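Long-range contact in protein DJ-1 homolog D (Arabidopsis thaliana, PDB 4OGG), which belongs to the DJ-1/PfpI family and carries two such domains in one chain, each built round a mixed beta-sheet flanked by helices: residues N1-M13 with P21-H33. Sequence-based numbering, arbitrary orientation.
Sequences NSRTVLILCGDYM and PFQALQAFGITVH
Val5 and Val32 pair near the middle of a parallel ladder in which strand 3-8 runs beside strand 30-33 at 26°, while helix 21-27 lies antiparallel to strand 3-8, 10.2 Å away between axes. Val5 uses both backbone groups: its N donates a hydrogen bond to Thr31 O at 2.7 Å and its O accepts one from His33 N at 2.9 Å. The hydrogen bonds Thr31 N to Arg3 O and Ile7 N to His33 O carry the ladder on at either end. The face bearing Val5, Ile7, Ile30 and Val32 turns to the helix. There Val5 CG2 meets Ile30 CG2 at 3.6 Å, and its other branch, CG1, anti to the backbone N (chi1 169°), faces Leu25 CD1 at 4.2 Å. Ile7, extended beyond CG1 (chi2 -176°), lays CD1 against Val32 CG1 at 3.5 Å and reaches Phe22 at CB and the ring edge; Phe66 meets the same ring edge-to-face. On the other face Thr4 and Thr31 lie side by side, methyl near methyl, and the Leu6 and His33 side chains cross at about a right angle, Leu6 CD1 4.0 Å from His33 CB, while Tyr80 OH holds the imidazole through ND1. Before the ladder, Asn1 N hydrogen-bonds to Gly29 O at 2.7 Å from above the carbonyl plane. Gly29, with positive phi, is the C' residue of the Schellman motif ending the helix. Strand 3-8, helix 15-27 and strand 30-35 thus form the opening beta-alpha-beta crossover of the first DJ-1/PfpI domain's Rossmann-like alpha/beta fold.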
loop_
_atom_site.group_PDB
_atom_site.type_symbol
_atom_site.label_atom_id
_atom_site.label_comp_id
_atom_site.label_asym_id
_atom_site.label_seq_id
_atom_site.Cartn_x
_atom_site.Cartn_y
_atom_site.Cartn_z
ATOM N N ASN C 1 12.421 -37.459 -4.538
ATOM C CA ASN C 1 13.137 -38.688 -4.983
ATOM C C ASN C 1 12.214 -39.906 -5.004
ATOM O O ASN C 1 11.741 -40.315 -6.066
ATOM C CB ASN C 1 14.333 -38.963 -4.066
ATOM C CG ASN C 1 15.044 -40.264 -4.404
ATOM O OD1 ASN C 1 15.465 -40.478 -5.541
ATOM N ND2 ASN C 1 15.183 -41.137 -3.412
ATOM N N SER C 2 11.956 -40.478 -3.833
ATOM C CA SER C 2 11.096 -41.654 -3.741
ATOM C C SER C 2 9.645 -41.304 -3.418
ATOM O O SER C 2 8.805 -42.193 -3.282
ATOM C CB SER C 2 11.639 -42.623 -2.686
ATOM O OG SER C 2 11.707 -42.007 -1.414
ATOM N N ARG C 3 9.351 -40.013 -3.295
ATOM C CA ARG C 3 7.990 -39.568 -3.005
ATOM C C ARG C 3 7.658 -38.330 -3.835
ATOM O O ARG C 3 8.530 -37.512 -4.123
ATOM C CB ARG C 3 7.829 -39.240 -1.514
ATOM C CG ARG C 3 7.877 -40.455 -0.581
ATOM C CD ARG C 3 6.665 -41.365 -0.776
ATOM N NE ARG C 3 6.673 -42.511 0.136
ATOM C CZ ARG C 3 7.443 -43.586 -0.008
ATOM N NH1 ARG C 3 8.281 -43.680 -1.035
ATOM N NH2 ARG C 3 7.378 -44.569 0.881
ATOM N N THR C 4 6.395 -38.208 -4.225
ATOM C CA THR C 4 5.949 -37.067 -5.014
ATOM C C THR C 4 4.646 -36.536 -4.430
ATOM O O THR C 4 3.680 -37.278 -4.260
ATOM C CB THR C 4 5.744 -37.467 -6.486
ATOM O OG1 THR C 4 6.963 -38.024 -6.992
ATOM C CG2 THR C 4 5.373 -36.257 -7.327
ATOM N N VAL C 5 4.629 -35.243 -4.123
ATOM C CA VAL C 5 3.463 -34.603 -3.533
ATOM C C VAL C 5 2.900 -33.505 -4.429
ATOM O O VAL C 5 3.645 -32.819 -5.131
ATOM C CB VAL C 5 3.827 -33.993 -2.158
ATOM C CG1 VAL C 5 2.705 -33.100 -1.653
ATOM C CG2 VAL C 5 4.108 -35.109 -1.160
ATOM N N LEU C 6 1.582 -33.347 -4.396
ATOM C CA LEU C 6 0.907 -32.326 -5.185
ATOM C C LEU C 6 0.356 -31.253 -4.242
ATOM O O LEU C 6 -0.207 -31.573 -3.198
ATOM C CB LEU C 6 -0.249 -32.948 -5.971
ATOM C CG LEU C 6 -1.047 -32.026 -6.894
ATOM C CD1 LEU C 6 -0.148 -31.554 -8.033
ATOM C CD2 LEU C 6 -2.259 -32.768 -7.448
ATOM N N ILE C 7 0.544 -29.985 -4.600
ATOM C CA ILE C 7 0.016 -28.891 -3.789
ATOM C C ILE C 7 -1.075 -28.208 -4.609
ATOM O O ILE C 7 -0.848 -27.786 -5.749
ATOM C CB ILE C 7 1.108 -27.853 -3.413
ATOM C CG1 ILE C 7 2.186 -28.514 -2.545
ATOM C CG2 ILE C 7 0.475 -26.688 -2.645
ATOM C CD1 ILE C 7 3.263 -27.548 -2.044
ATOM N N LEU C 8 -2.267 -28.132 -4.028
ATOM C CA LEU C 8 -3.420 -27.516 -4.677
ATOM C C LEU C 8 -3.397 -26.012 -4.427
ATOM O O LEU C 8 -3.798 -25.541 -3.362
ATOM C CB LEU C 8 -4.703 -28.134 -4.122
ATOM C CG LEU C 8 -6.050 -27.575 -4.584
ATOM C CD1 LEU C 8 -6.157 -27.642 -6.101
ATOM C CD2 LEU C 8 -7.164 -28.377 -3.933
ATOM N N CYS C 9 -2.933 -25.263 -5.423
ATOM C CA CYS C 9 -2.814 -23.810 -5.323
ATOM C C CYS C 9 -3.966 -23.033 -5.946
ATOM O O CYS C 9 -4.763 -23.572 -6.715
ATOM C CB CYS C 9 -1.505 -23.350 -5.974
ATOM S SG CYS C 9 -0.024 -24.146 -5.321
ATOM N N GLY C 10 -4.028 -21.749 -5.605
ATOM C CA GLY C 10 -5.058 -20.875 -6.133
ATOM C C GLY C 10 -4.661 -19.429 -5.902
ATOM O O GLY C 10 -3.737 -19.148 -5.131
ATOM N N ASP C 11 -5.343 -18.504 -6.566
ATOM C CA ASP C 11 -5.030 -17.094 -6.389
ATOM C C ASP C 11 -5.399 -16.650 -4.979
ATOM O O ASP C 11 -6.481 -16.952 -4.479
ATOM C CB ASP C 11 -5.767 -16.242 -7.426
ATOM C CG ASP C 11 -5.274 -16.487 -8.840
ATOM O OD1 ASP C 11 -4.304 -17.256 -9.011
ATOM O OD2 ASP C 11 -5.851 -15.909 -9.781
ATOM N N TYR C 12 -4.471 -15.939 -4.351
ATOM C CA TYR C 12 -4.630 -15.440 -2.995
ATOM C C TYR C 12 -4.587 -16.521 -1.919
ATOM O O TYR C 12 -5.162 -16.379 -0.838
ATOM C CB TYR C 12 -5.884 -14.566 -2.896
ATOM C CG TYR C 12 -5.659 -13.224 -3.571
ATOM C CD1 TYR C 12 -4.738 -12.314 -3.049
ATOM C CD2 TYR C 12 -6.316 -12.891 -4.753
ATOM C CE1 TYR C 12 -4.475 -11.101 -3.686
ATOM C CE2 TYR C 12 -6.058 -11.677 -5.404
ATOM C CZ TYR C 12 -5.137 -10.791 -4.864
ATOM O OH TYR C 12 -4.868 -9.600 -5.499
ATOM N N MET C 13 -3.895 -17.614 -2.223
ATOM C CA MET C 13 -3.704 -18.656 -1.224
ATOM C C MET C 13 -2.729 -17.963 -0.266
ATOM O O MET C 13 -2.043 -17.017 -0.665
ATOM C CB MET C 13 -3.057 -19.892 -1.861
ATOM C CG MET C 13 -1.721 -19.627 -2.529
ATOM S SD MET C 13 -1.122 -21.063 -3.453
ATOM C CE MET C 13 -0.076 -20.272 -4.639
ATOM N N PRO C 21 5.548 -25.479 2.932
ATOM C CA PRO C 21 5.520 -26.907 2.607
ATOM C C PRO C 21 6.194 -27.208 1.269
ATOM O O PRO C 21 6.830 -28.251 1.107
ATOM C CB PRO C 21 4.025 -27.239 2.612
ATOM C CG PRO C 21 3.385 -25.945 2.233
ATOM C CD PRO C 21 4.181 -24.934 3.026
ATOM N N PHE C 22 6.076 -26.283 0.320
ATOM C CA PHE C 22 6.689 -26.461 -0.999
ATOM C C PHE C 22 8.199 -26.644 -0.894
ATOM O O PHE C 22 8.769 -27.558 -1.493
ATOM C CB PHE C 22 6.393 -25.251 -1.899
ATOM C CG PHE C 22 7.011 -25.342 -3.275
ATOM C CD1 PHE C 22 6.671 -26.382 -4.141
ATOM C CD2 PHE C 22 7.928 -24.386 -3.706
ATOM C CE1 PHE C 22 7.235 -26.469 -5.415
ATOM C CE2 PHE C 22 8.499 -24.462 -4.981
ATOM C CZ PHE C 22 8.151 -25.507 -5.834
ATOM N N GLN C 23 8.853 -25.777 -0.131
ATOM C CA GLN C 23 10.301 -25.861 0.002
ATOM C C GLN C 23 10.777 -26.835 1.074
ATOM O O GLN C 23 11.809 -27.486 0.908
ATOM C CB GLN C 23 10.875 -24.465 0.248
ATOM C CG GLN C 23 10.477 -23.482 -0.839
ATOM C CD GLN C 23 11.206 -22.167 -0.734
ATOM O OE1 GLN C 23 11.105 -21.467 0.275
ATOM N NE2 GLN C 23 11.948 -21.819 -1.779
ATOM N N ALA C 24 10.032 -26.946 2.166
ATOM C CA ALA C 24 10.415 -27.863 3.231
ATOM C C ALA C 24 10.375 -29.295 2.711
ATOM O O ALA C 24 11.332 -30.050 2.872
ATOM C CB ALA C 24 9.477 -27.716 4.423
ATOM N N LEU C 25 9.264 -29.667 2.084
ATOM C CA LEU C 25 9.125 -31.019 1.562
ATOM C C LEU C 25 10.227 -31.333 0.560
ATOM O O LEU C 25 10.786 -32.431 0.567
ATOM C CB LEU C 25 7.746 -31.202 0.925
ATOM C CG LEU C 25 6.573 -31.089 1.906
ATOM C CD1 LEU C 25 5.277 -31.288 1.146
ATOM C CD2 LEU C 25 6.696 -32.127 3.023
ATOM N N GLN C 26 10.543 -30.372 -0.301
ATOM C CA GLN C 26 11.607 -30.574 -1.274
ATOM C C GLN C 26 12.935 -30.767 -0.545
ATOM O O GLN C 26 13.734 -31.628 -0.910
ATOM C CB GLN C 26 11.696 -29.380 -2.225
ATOM C CG GLN C 26 10.624 -29.391 -3.297
ATOM C CD GLN C 26 10.775 -28.252 -4.277
ATOM O OE1 GLN C 26 10.396 -27.117 -3.993
ATOM N NE2 GLN C 26 11.342 -28.546 -5.437
ATOM N N ALA C 27 13.165 -29.972 0.494
ATOM C CA ALA C 27 14.407 -30.081 1.249
ATOM C C ALA C 27 14.548 -31.475 1.847
ATOM O O ALA C 27 15.663 -31.965 2.043
ATOM C CB ALA C 27 14.448 -29.035 2.356
ATOM N N PHE C 28 13.414 -32.115 2.121
ATOM C CA PHE C 28 13.413 -33.446 2.713
ATOM C C PHE C 28 13.483 -34.574 1.694
ATOM O O PHE C 28 13.338 -35.745 2.048
ATOM C CB PHE C 28 12.176 -33.636 3.592
ATOM C CG PHE C 28 12.013 -32.582 4.649
ATOM C CD1 PHE C 28 13.105 -31.842 5.097
ATOM C CD2 PHE C 28 10.767 -32.346 5.219
ATOM C CE1 PHE C 28 12.956 -30.881 6.096
ATOM C CE2 PHE C 28 10.611 -31.388 6.220
ATOM C CZ PHE C 28 11.709 -30.655 6.657
ATOM N N GLY C 29 13.692 -34.219 0.431
ATOM C CA GLY C 29 13.805 -35.223 -0.610
ATOM C C GLY C 29 12.517 -35.611 -1.306
ATOM O O GLY C 29 12.451 -36.651 -1.956
ATOM N N ILE C 30 11.489 -34.782 -1.178
ATOM C CA ILE C 30 10.207 -35.068 -1.811
ATOM C C ILE C 30 10.039 -34.210 -3.056
ATOM O O ILE C 30 10.338 -33.019 -3.032
ATOM C CB ILE C 30 9.030 -34.757 -0.853
ATOM C CG1 ILE C 30 9.139 -35.612 0.410
ATOM C CG2 ILE C 30 7.700 -35.014 -1.553
ATOM C CD1 ILE C 30 8.145 -35.239 1.495
ATOM N N THR C 31 9.582 -34.817 -4.148
ATOM C CA THR C 31 9.351 -34.066 -5.377
ATOM C C THR C 31 7.982 -33.427 -5.204
ATOM O O THR C 31 7.014 -34.115 -4.892
ATOM C CB THR C 31 9.330 -34.988 -6.609
ATOM O OG1 THR C 31 10.635 -35.546 -6.802
ATOM C CG2 THR C 31 8.922 -34.210 -7.856
ATOM N N VAL C 32 7.906 -32.115 -5.398
ATOM C CA VAL C 32 6.646 -31.403 -5.224
ATOM C C VAL C 32 6.186 -30.661 -6.473
ATOM O O VAL C 32 6.946 -29.904 -7.079
ATOM C CB VAL C 32 6.741 -30.374 -4.071
ATOM C CG1 VAL C 32 5.372 -29.731 -3.830
ATOM C CG2 VAL C 32 7.244 -31.051 -2.807
ATOM N N HIS C 33 4.929 -30.879 -6.838
ATOM C CA HIS C 33 4.327 -30.226 -7.994
ATOM C C HIS C 33 3.224 -29.292 -7.517
ATOM O O HIS C 33 2.481 -29.615 -6.589
ATOM C CB HIS C 33 3.745 -31.267 -8.952
ATOM C CG HIS C 33 4.783 -32.033 -9.710
ATOM N ND1 HIS C 33 4.469 -33.075 -10.555
ATOM C CD2 HIS C 33 6.129 -31.897 -9.763
ATOM C CE1 HIS C 33 5.578 -33.548 -11.096
ATOM N NE2 HIS C 33 6.599 -32.850 -10.633
#